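Capsid protein (Penaeus vannamei nodavirus, PDB 5YKZ) forms the capsid of a shrimp nodavirus, its protruding (P) domain probably pairing with a second copy to build the dimeric surface spike. Local coordinates at residues V14-P19 and E26-T31; Q48-Q51 and I56-L59; Y39-A44 and G93-S98. All coordinates share one frame; numbering follows the deposited sequence.

Contact 1. Residues V14-P19 and E26-T31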
loop_
_atom_site.group_PDB
_atom_site.type_symbol
_atom_site.label_atom_id
_atom_site.label_comp_id
_atom_site.label_asym_id
_atom_site.label_seq_id
_atom_site.Cartn_x
_atom_site.Cartn_y
_atom_site.Cartn_z
ATOM N N VAL B 14 4.385 -10.309 -3.429
ATOM C CA VAL B 14 3.689 -11.586 -3.373
ATOM C C VAL B 14 2.231 -11.413 -3.576
ATOM O O VAL B 14 1.637 -10.502 -2.931
ATOM C CB VAL B 14 3.947 -12.284 -2.037
ATOM C CG1 VAL B 14 3.284 -13.652 -1.975
ATOM C CG2 VAL B 14 5.446 -12.483 -1.863
ATOM N N ASN B 15 1.564 -12.143 -4.445
ATOM C CA ASN B 15 0.131 -12.084 -4.546
ATOM C C ASN B 15 -0.544 -12.765 -3.384
ATOM O O ASN B 15 -0.071 -13.778 -2.871
ATOM C CB ASN B 15 -0.344 -12.738 -5.832
ATOM C CG ASN B 15 0.090 -12.012 -7.055
ATOM O OD1 ASN B 15 0.348 -10.790 -7.013
ATOM N ND2 ASN B 15 0.124 -12.729 -8.183
ATOM N N PHE B 16 -1.691 -12.226 -2.973
ATOM C CA PHE B 16 -2.576 -12.936 -2.070
ATOM C C PHE B 16 -3.167 -14.176 -2.761
ATOM O O PHE B 16 -3.413 -14.155 -3.976
ATOM C CB PHE B 16 -3.701 -12.043 -1.555
ATOM C CG PHE B 16 -3.298 -11.105 -0.497
ATOM C CD1 PHE B 16 -2.845 -11.586 0.723
ATOM C CD2 PHE B 16 -3.385 -9.731 -0.648
ATOM C CE1 PHE B 16 -2.542 -10.747 1.751
ATOM C CE2 PHE B 16 -3.025 -8.886 0.387
ATOM C CZ PHE B 16 -2.615 -9.365 1.562
ATOM N N ILE B 17 -3.366 -15.236 -1.984
ATOM C CA ILE B 17 -4.155 -16.408 -2.394
ATOM C C ILE B 17 -5.540 -15.963 -2.788
ATOM O O ILE B 17 -6.042 -14.853 -2.496
ATOM C CB ILE B 17 -4.131 -17.485 -1.353
ATOM C CG1 ILE B 17 -4.751 -17.021 -0.024
ATOM C CG2 ILE B 17 -2.733 -18.096 -1.191
ATOM C CD1 ILE B 17 -5.097 -18.170 0.910
ATOM N N LYS B 18 -6.200 -16.932 -3.436
ATOM C CA LYS B 18 -7.581 -16.810 -3.920
ATOM C C LYS B 18 -8.358 -17.859 -3.259
ATOM O O LYS B 18 -8.548 -18.997 -3.809
ATOM C CB LYS B 18 -7.576 -16.928 -5.427
ATOM C CG LYS B 18 -6.743 -15.872 -6.112
ATOM C CD LYS B 18 -6.817 -15.996 -7.618
ATOM C CE LYS B 18 -5.821 -15.192 -8.359
ATOM N NZ LYS B 18 -6.004 -13.869 -8.157
ATOM N N PRO B 19 -8.853 -17.628 -2.063
ATOM C CA PRO B 19 -9.639 -18.665 -1.363
ATOM C C PRO B 19 -10.834 -19.145 -2.132
ATOM O O PRO B 19 -11.507 -18.414 -2.809
ATOM C CB PRO B 19 -10.076 -17.980 -0.063
ATOM C CG PRO B 19 -9.141 -16.834 0.112
ATOM C CD PRO B 19 -8.729 -16.396 -1.254
ATOM N N GLU B 26 -8.350 -19.082 4.783
ATOM C CA GLU B 26 -7.365 -20.114 4.507
ATOM C C GLU B 26 -5.995 -19.586 4.943
ATOM O O GLU B 26 -5.719 -18.370 4.997
ATOM C CB GLU B 26 -7.334 -20.372 2.994
ATOM C CG GLU B 26 -8.577 -21.021 2.403
ATOM C CD GLU B 26 -8.555 -21.245 0.908
ATOM O OE1 GLU B 26 -7.419 -21.214 0.267
ATOM O OE2 GLU B 26 -9.612 -21.586 0.274
ATOM N N ILE B 27 -5.052 -20.487 5.094
ATOM C CA ILE B 27 -3.640 -20.125 5.276
ATOM C C ILE B 27 -2.987 -19.865 3.977
ATOM O O ILE B 27 -3.130 -20.600 3.001
ATOM C CB ILE B 27 -2.910 -21.288 6.028
ATOM C CG1 ILE B 27 -3.480 -21.523 7.425
ATOM C CG2 ILE B 27 -1.441 -21.013 6.045
ATOM C CD1 ILE B 27 -3.157 -20.388 8.357
ATOM N N GLN B 28 -2.210 -18.764 3.936
ATOM C CA GLN B 28 -1.223 -18.488 2.941
ATOM C C GLN B 28 0.089 -18.566 3.630
ATOM O O GLN B 28 0.401 -17.795 4.528
ATOM C CB GLN B 28 -1.420 -17.091 2.310
ATOM C CG GLN B 28 -0.310 -16.761 1.420
ATOM C CD GLN B 28 -0.620 -15.608 0.467
ATOM O OE1 GLN B 28 -1.710 -15.019 0.469
ATOM N NE2 GLN B 28 0.370 -15.217 -0.319
ATOM N N THR B 29 0.934 -19.487 3.216
ATOM C CA THR B 29 2.306 -19.626 3.674
ATOM C C THR B 29 3.196 -18.904 2.796
ATOM O O THR B 29 3.253 -19.112 1.550
ATOM C CB THR B 29 2.685 -21.130 3.791
ATOM O OG1 THR B 29 1.819 -21.765 4.689
ATOM C CG2 THR B 29 4.116 -21.337 4.253
ATOM N N VAL B 30 3.987 -17.965 3.320
ATOM C CA VAL B 30 4.992 -17.216 2.601
ATOM C C VAL B 30 6.353 -17.810 2.959
ATOM O O VAL B 30 6.662 -17.970 4.129
ATOM C CB VAL B 30 4.912 -15.732 2.986
ATOM C CG1 VAL B 30 5.936 -14.942 2.283
ATOM C CG2 VAL B 30 3.508 -15.175 2.693
ATOM N N THR B 31 7.135 -18.112 1.916
ATOM C CA THR B 31 8.410 -18.761 2.074
ATOM C C THR B 31 9.526 -17.984 1.448
ATOM O O THR B 31 9.374 -16.976 0.778
ATOM C CB THR B 31 8.318 -20.171 1.372
ATOM O OG1 THR B 31 8.225 -20.010 -0.030
ATOM C CG2 THR B 31 7.165 -21.011 1.892
#

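Contact 2. Residues Q48-Q51 and I56-L59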
loop_
_atom_site.group_PDB
_atom_site.type_symbol
_atom_site.label_atom_id
_atom_site.label_comp_id
_atom_site.label_asym_id
_atom_site.label_seq_id
_atom_site.Cartn_x
_atom_site.Cartn_y
_atom_site.Cartn_z
ATOM N N GLN B 48 -6.469 -3.825 -12.018
ATOM C CA GLN B 48 -7.548 -4.814 -11.775
ATOM C C GLN B 48 -8.844 -4.316 -12.156
ATOM O O GLN B 48 -9.192 -3.162 -11.927
ATOM C CB GLN B 48 -7.532 -5.258 -10.285
ATOM C CG GLN B 48 -6.275 -5.963 -9.901
ATOM C CD GLN B 48 -6.049 -7.196 -10.679
ATOM O OE1 GLN B 48 -6.924 -8.085 -10.630
ATOM N NE2 GLN B 48 -4.969 -7.296 -11.314
ATOM N N ASN B 49 -9.687 -5.207 -12.725
ATOM C CA ASN B 49 -11.079 -4.920 -12.964
ATOM C C ASN B 49 -11.924 -5.632 -11.960
ATOM O O ASN B 49 -12.268 -6.807 -12.148
ATOM C CB ASN B 49 -11.503 -5.303 -14.371
ATOM C CG ASN B 49 -12.922 -5.019 -14.588
ATOM O OD1 ASN B 49 -13.605 -4.408 -13.820
ATOM N ND2 ASN B 49 -13.399 -5.405 -15.801
ATOM N N PHE B 50 -12.217 -4.965 -10.839
ATOM C CA PHE B 50 -13.023 -5.549 -9.762
ATOM C C PHE B 50 -14.474 -5.574 -10.117
ATOM O O PHE B 50 -15.229 -6.093 -9.283
ATOM C CB PHE B 50 -12.788 -4.759 -8.441
ATOM C CG PHE B 50 -11.393 -4.807 -7.935
ATOM C CD1 PHE B 50 -10.891 -5.964 -7.303
ATOM C CD2 PHE B 50 -10.525 -3.739 -8.008
ATOM C CE1 PHE B 50 -9.649 -5.991 -6.800
ATOM C CE2 PHE B 50 -9.266 -3.760 -7.500
ATOM C CZ PHE B 50 -8.817 -4.921 -6.899
ATOM N N GLN B 51 -14.879 -5.079 -11.269
ATOM C CA GLN B 51 -16.292 -5.015 -11.722
ATOM C C GLN B 51 -16.476 -5.919 -12.878
ATOM O O GLN B 51 -17.521 -5.757 -13.596
ATOM C CB GLN B 51 -16.651 -3.582 -12.051
ATOM C CG GLN B 51 -16.599 -2.744 -10.786
ATOM C CD GLN B 51 -17.046 -1.280 -10.949
ATOM O OE1 GLN B 51 -17.520 -0.868 -11.996
ATOM N NE2 GLN B 51 -16.791 -0.491 -9.932
ATOM N N ILE B 56 -18.612 -7.530 -4.452
ATOM C CA ILE B 56 -17.495 -6.709 -3.991
ATOM C C ILE B 56 -16.293 -7.630 -3.644
ATOM O O ILE B 56 -16.438 -8.543 -2.838
ATOM C CB ILE B 56 -17.892 -5.894 -2.835
ATOM C CG1 ILE B 56 -19.179 -5.015 -3.097
ATOM C CG2 ILE B 56 -16.735 -4.950 -2.421
ATOM C CD1 ILE B 56 -19.748 -4.377 -1.828
ATOM N N TYR B 57 -15.117 -7.278 -4.152
ATOM C CA TYR B 57 -13.843 -7.874 -3.728
ATOM C C TYR B 57 -13.540 -7.319 -2.343
ATOM O O TYR B 57 -13.313 -6.094 -2.203
ATOM C CB TYR B 57 -12.741 -7.519 -4.697
ATOM C CG TYR B 57 -11.419 -8.172 -4.359
ATOM C CD1 TYR B 57 -10.573 -7.650 -3.446
ATOM C CD2 TYR B 57 -11.033 -9.336 -4.974
ATOM C CE1 TYR B 57 -9.390 -8.285 -3.092
ATOM C CE2 TYR B 57 -9.847 -9.965 -4.700
ATOM C CZ TYR B 57 -9.036 -9.435 -3.703
ATOM O OH TYR B 57 -7.844 -10.054 -3.348
ATOM N N ILE B 58 -13.521 -8.173 -1.302
ATOM C CA ILE B 58 -13.178 -7.822 0.046
ATOM C C ILE B 58 -12.266 -8.861 0.612
ATOM O O ILE B 58 -12.696 -10.021 0.828
ATOM C CB ILE B 58 -14.443 -7.715 0.948
ATOM C CG1 ILE B 58 -15.502 -6.744 0.359
ATOM C CG2 ILE B 58 -14.029 -7.218 2.327
ATOM C CD1 ILE B 58 -16.784 -6.597 1.163
ATOM N N LEU B 59 -11.031 -8.476 0.852
ATOM C CA LEU B 59 -10.016 -9.359 1.403
ATOM C C LEU B 59 -9.591 -8.835 2.735
ATOM O O LEU B 59 -9.349 -7.577 2.867
ATOM C CB LEU B 59 -8.842 -9.461 0.434
ATOM C CG LEU B 59 -7.656 -10.316 0.916
ATOM C CD1 LEU B 59 -6.965 -10.987 -0.217
ATOM C CD2 LEU B 59 -6.629 -9.429 1.654
HETATM O O HOH W 1 -15.350 -5.271 -6.309
#

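Contact 3. Residues Y39-A44 and G93-S98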
loop_
_atom_site.group_PDB
_atom_site.type_symbol
_atom_site.label_atom_id
_atom_site.label_comp_id
_atom_site.label_asym_id
_atom_site.label_seq_id
_atom_site.Cartn_x
_atom_site.Cartn_y
_atom_site.Cartn_z
ATOM N N TYR B 39 9.581 -8.601 9.133
ATOM C CA TYR B 39 9.216 -7.905 7.878
ATOM C C TYR B 39 8.002 -7.083 8.063
ATOM O O TYR B 39 7.145 -7.436 8.940
ATOM C CB TYR B 39 9.010 -8.931 6.754
ATOM C CG TYR B 39 10.224 -9.705 6.441
ATOM C CD1 TYR B 39 11.143 -9.213 5.522
ATOM C CD2 TYR B 39 10.519 -10.929 7.032
ATOM C CE1 TYR B 39 12.322 -9.898 5.248
ATOM C CE2 TYR B 39 11.693 -11.619 6.730
ATOM C CZ TYR B 39 12.554 -11.069 5.847
ATOM O OH TYR B 39 13.712 -11.811 5.538
ATOM N N LEU B 40 7.799 -6.099 7.267
ATOM C CA LEU B 40 6.513 -5.334 7.180
ATOM C C LEU B 40 5.857 -5.674 5.870
ATOM O O LEU B 40 6.554 -5.698 4.819
ATOM C CB LEU B 40 6.879 -3.897 7.223
ATOM C CG LEU B 40 5.797 -2.944 7.478
ATOM C CD1 LEU B 40 5.216 -3.017 8.930
ATOM C CD2 LEU B 40 6.221 -1.519 7.145
ATOM N N LEU B 41 4.566 -5.877 5.863
ATOM C CA LEU B 41 3.805 -6.151 4.655
ATOM C C LEU B 41 2.846 -5.040 4.400
ATOM O O LEU B 41 2.113 -4.624 5.314
ATOM C CB LEU B 41 2.997 -7.456 4.764
ATOM C CG LEU B 41 3.653 -8.613 5.455
ATOM C CD1 LEU B 41 2.778 -9.819 5.488
ATOM C CD2 LEU B 41 5.009 -8.984 4.804
ATOM N N THR B 42 2.770 -4.510 3.158
ATOM C CA THR B 42 1.871 -3.456 2.776
ATOM C C THR B 42 1.105 -3.870 1.540
ATOM O O THR B 42 1.675 -4.566 0.663
ATOM C CB THR B 42 2.683 -2.156 2.520
ATOM O OG1 THR B 42 3.729 -2.416 1.500
ATOM C CG2 THR B 42 3.329 -1.692 3.748
ATOM N N PRO B 43 -0.149 -3.480 1.400
ATOM C CA PRO B 43 -0.973 -3.946 0.270
ATOM C C PRO B 43 -0.661 -3.257 -1.032
ATOM O O PRO B 43 -0.267 -2.081 -1.016
ATOM C CB PRO B 43 -2.404 -3.583 0.730
ATOM C CG PRO B 43 -2.190 -2.381 1.630
ATOM C CD PRO B 43 -0.928 -2.651 2.367
ATOM N N ALA B 44 -0.950 -3.864 -2.140
ATOM C CA ALA B 44 -0.812 -3.273 -3.471
ATOM C C ALA B 44 -1.574 -4.081 -4.475
ATOM O O ALA B 44 -1.661 -5.350 -4.321
ATOM C CB ALA B 44 0.643 -3.161 -3.896
ATOM N N GLY B 93 12.502 -19.456 7.647
ATOM C CA GLY B 93 12.235 -18.367 6.673
ATOM C C GLY B 93 10.804 -18.292 6.132
ATOM O O GLY B 93 10.635 -17.688 5.051
ATOM N N THR B 94 9.847 -18.793 6.902
ATOM C CA THR B 94 8.453 -18.772 6.515
ATOM C C THR B 94 7.618 -18.113 7.528
ATOM O O THR B 94 7.913 -18.038 8.705
ATOM C CB THR B 94 7.857 -20.194 6.218
ATOM O OG1 THR B 94 7.310 -20.791 7.411
ATOM C CG2 THR B 94 8.873 -21.045 5.469
ATOM N N PHE B 95 6.417 -17.633 7.083
ATOM C CA PHE B 95 5.358 -17.248 7.967
ATOM C C PHE B 95 4.031 -17.502 7.334
ATOM O O PHE B 95 3.915 -17.583 6.106
ATOM C CB PHE B 95 5.445 -15.768 8.428
ATOM C CG PHE B 95 5.313 -14.775 7.270
ATOM C CD1 PHE B 95 4.059 -14.388 6.824
ATOM C CD2 PHE B 95 6.416 -14.113 6.726
ATOM C CE1 PHE B 95 3.914 -13.464 5.826
ATOM C CE2 PHE B 95 6.278 -13.165 5.707
ATOM C CZ PHE B 95 5.016 -12.853 5.251
ATOM N N ASP B 96 3.016 -17.647 8.132
ATOM C CA ASP B 96 1.669 -17.859 7.684
ATOM C C ASP B 96 0.751 -16.694 7.905
ATOM O O ASP B 96 0.800 -16.026 8.944
ATOM C CB ASP B 96 1.024 -19.077 8.405
ATOM C CG ASP B 96 1.581 -20.404 8.047
ATOM O OD1 ASP B 96 2.276 -20.531 7.093
ATOM O OD2 ASP B 96 1.224 -21.373 8.762
ATOM N N LEU B 97 -0.097 -16.400 6.937
ATOM C CA LEU B 97 -1.193 -15.454 7.025
ATOM C C LEU B 97 -2.512 -16.186 7.026
ATOM O O LEU B 97 -2.630 -17.219 6.348
ATOM C CB LEU B 97 -1.176 -14.471 5.862
ATOM C CG LEU B 97 0.080 -13.671 5.651
ATOM C CD1 LEU B 97 -0.090 -12.788 4.408
ATOM C CD2 LEU B 97 0.432 -12.827 6.829
ATOM N N SER B 98 -3.480 -15.641 7.649
ATOM C CA SER B 98 -4.881 -16.060 7.514
ATOM C C SER B 98 -5.562 -15.114 6.526
ATOM O O SER B 98 -5.525 -13.864 6.821
ATOM C CB SER B 98 -5.548 -15.988 8.826
ATOM O OG SER B 98 -6.934 -16.262 8.762
#

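Contact 1. Residues V14-P19 and E26-T31
Gln28 reaches from strand 26-30 to the backbone of residues 14-19 and holds it with both ends of its amide. Its CG lies anti to the backbone N (chi1 173°) and the chain beyond stays extended, which carries the amide across to the other segment. There NE2 donates to Asn15 O at 3.0 Å, while OE1 accepts from Ile17 N, also at 3.0 Å; that N-H points almost straight at the oxygen (164°) but comes from well above the carbonyl plane. Glutamine suits the place because one group both donates and accepts, serving a backbone C=O at the end of strand 7-15 and an N-H just beyond it. The two strands are the outermost of the chain's antiparallel sheet, which evidently curls so that this side chain can bridge its edges where no backbone pairing joins the two segments. Ile17 runs alongside Gln28 in the opposite direction, its CG2 3.7 Å from Gln28 CD, and its CD1 reaches Glu26 CB at 3.8 Å. Phe16 instead crosses the amide nearly at a right angle, presenting its ring edge to OE1. Near Pro19 the Glu26 carboxylate packs close, OE2 3.3 Å from Pro19 CA and accepting a hydrogen bond from Glu20 N.

Contact 2. Residues Q48-Q51 and I56-L59
Phe50 and Tyr57 meet as an oblique pair of rings, with centroids 5.2 Å apart and planes inclined at 53°. Phe50 CD1 and CE1 do the touching: CD1 lies 3.6 Å from Tyr57 CB, and CE1 sits over one face of the tyrosine ring, offset toward its rim and 3.7 Å from Tyr57 CG. With CG anti to its backbone N (chi1 -177°), Tyr57 extends its ring past Phe50 so that the phenol oxygen can hydrogen-bond to Thr110 OG1; tyrosine thus combines an apolar face with a polar end. A water joins the backbones beside the rings, donating to Phe50 O at 3.1 Å and accepting from Tyr57 N at 3.0 Å. Phe50 O is also bound by Lys106 NZ. Behind the phenylalanine, Gln48 CB covers one ring face, Phe45 makes an edge-to-face contact, and an Asx turn, in which Asn49 OD1 accepts from Gln51 N, shapes the bend that carries Phe50. The pair closes the connection between strands 38-48 and 58-63: Tyr57 packs on Ile72 of strand 66-73 and Leu101 of strand 95-101, while Phe50 touches Thr79 of the second subunit, and Gln48 pairs antiparallel with a strand of that subunit, so the sheet runs on across the interface.

Contact 3. Residues Y39-A44 and G93-S98
Leu41 and Phe95 approach from opposite directions, Leu41 CD1 lying 3.8 Å from both CZ and CE1 of Phe95. The second methyl shares the contact, Leu41 CD2 lying 3.9 Å from the same CZ, so both methyls of the leucine rest on this part of the ring. Its CG stands anti to the carbonyl carbon, though chi1, at -39°, is turned well away from the usual -60°; the chain beyond is extended and brings CD1 within range of two residues at once. The second is Leu97, whose CD2 is 4.0 Å from Leu41 CD1. Phe95 has its CG between the backbone N and the carbonyl carbon (chi1 63°), a less roomy setting for an aromatic ring, and the ring meets Leu41 obliquely. Leu97 holds that ring from its own strand, placing CG in the ring plane at the edge.

Strands 38-48 and 95-101 are not neighbours in the antiparallel sheet: 79-88, 66-73 and 58-63 come between them in its order. Consistent with a strongly curved, barrel-like sheet, the two strands face each other across its interior, their closest CA atoms, those of Leu41 and Leu97, 10.8 Å apart. Long, branched or aromatic side chains suit such a gap, because each must span about half of it, and none brings a polar group that would need a partner. Ile70 and Ile85 pack against Leu41, and Val87 and Leu33 against Phe95. On the outer side of strand 38-48, Leu40 and Thr42 turn to the second subunit, where they touch Ile115 and Thr42 of that chain.

How the contacts relate
Contact 3 is wholly apolar and lies in the interior, about 6 Å from the centre of the chain. Contact 1, its centre about 9 Å from that of contact 3, is partly buried and relies on amide-to-backbone hydrogen bonds, as befits the end of an edge strand. Strands 26-30 and 95-101 tie these two together: Val30 N approaches Phe95 O at 2.8 Å, and Thr29 OG1 bonds to Asp96 OD1. Contact 2 is buried too, but farther out, about 14 Å from the chain centre, and mixes aromatic packing with a bridging water. Leu59 CD1 touches Phe16 CG, joining contact 2 to contact 1. Contact 2 involves the loop after strand 38-48, the strand of contact 3; both touch the second subunit, whereas contact 1 does not.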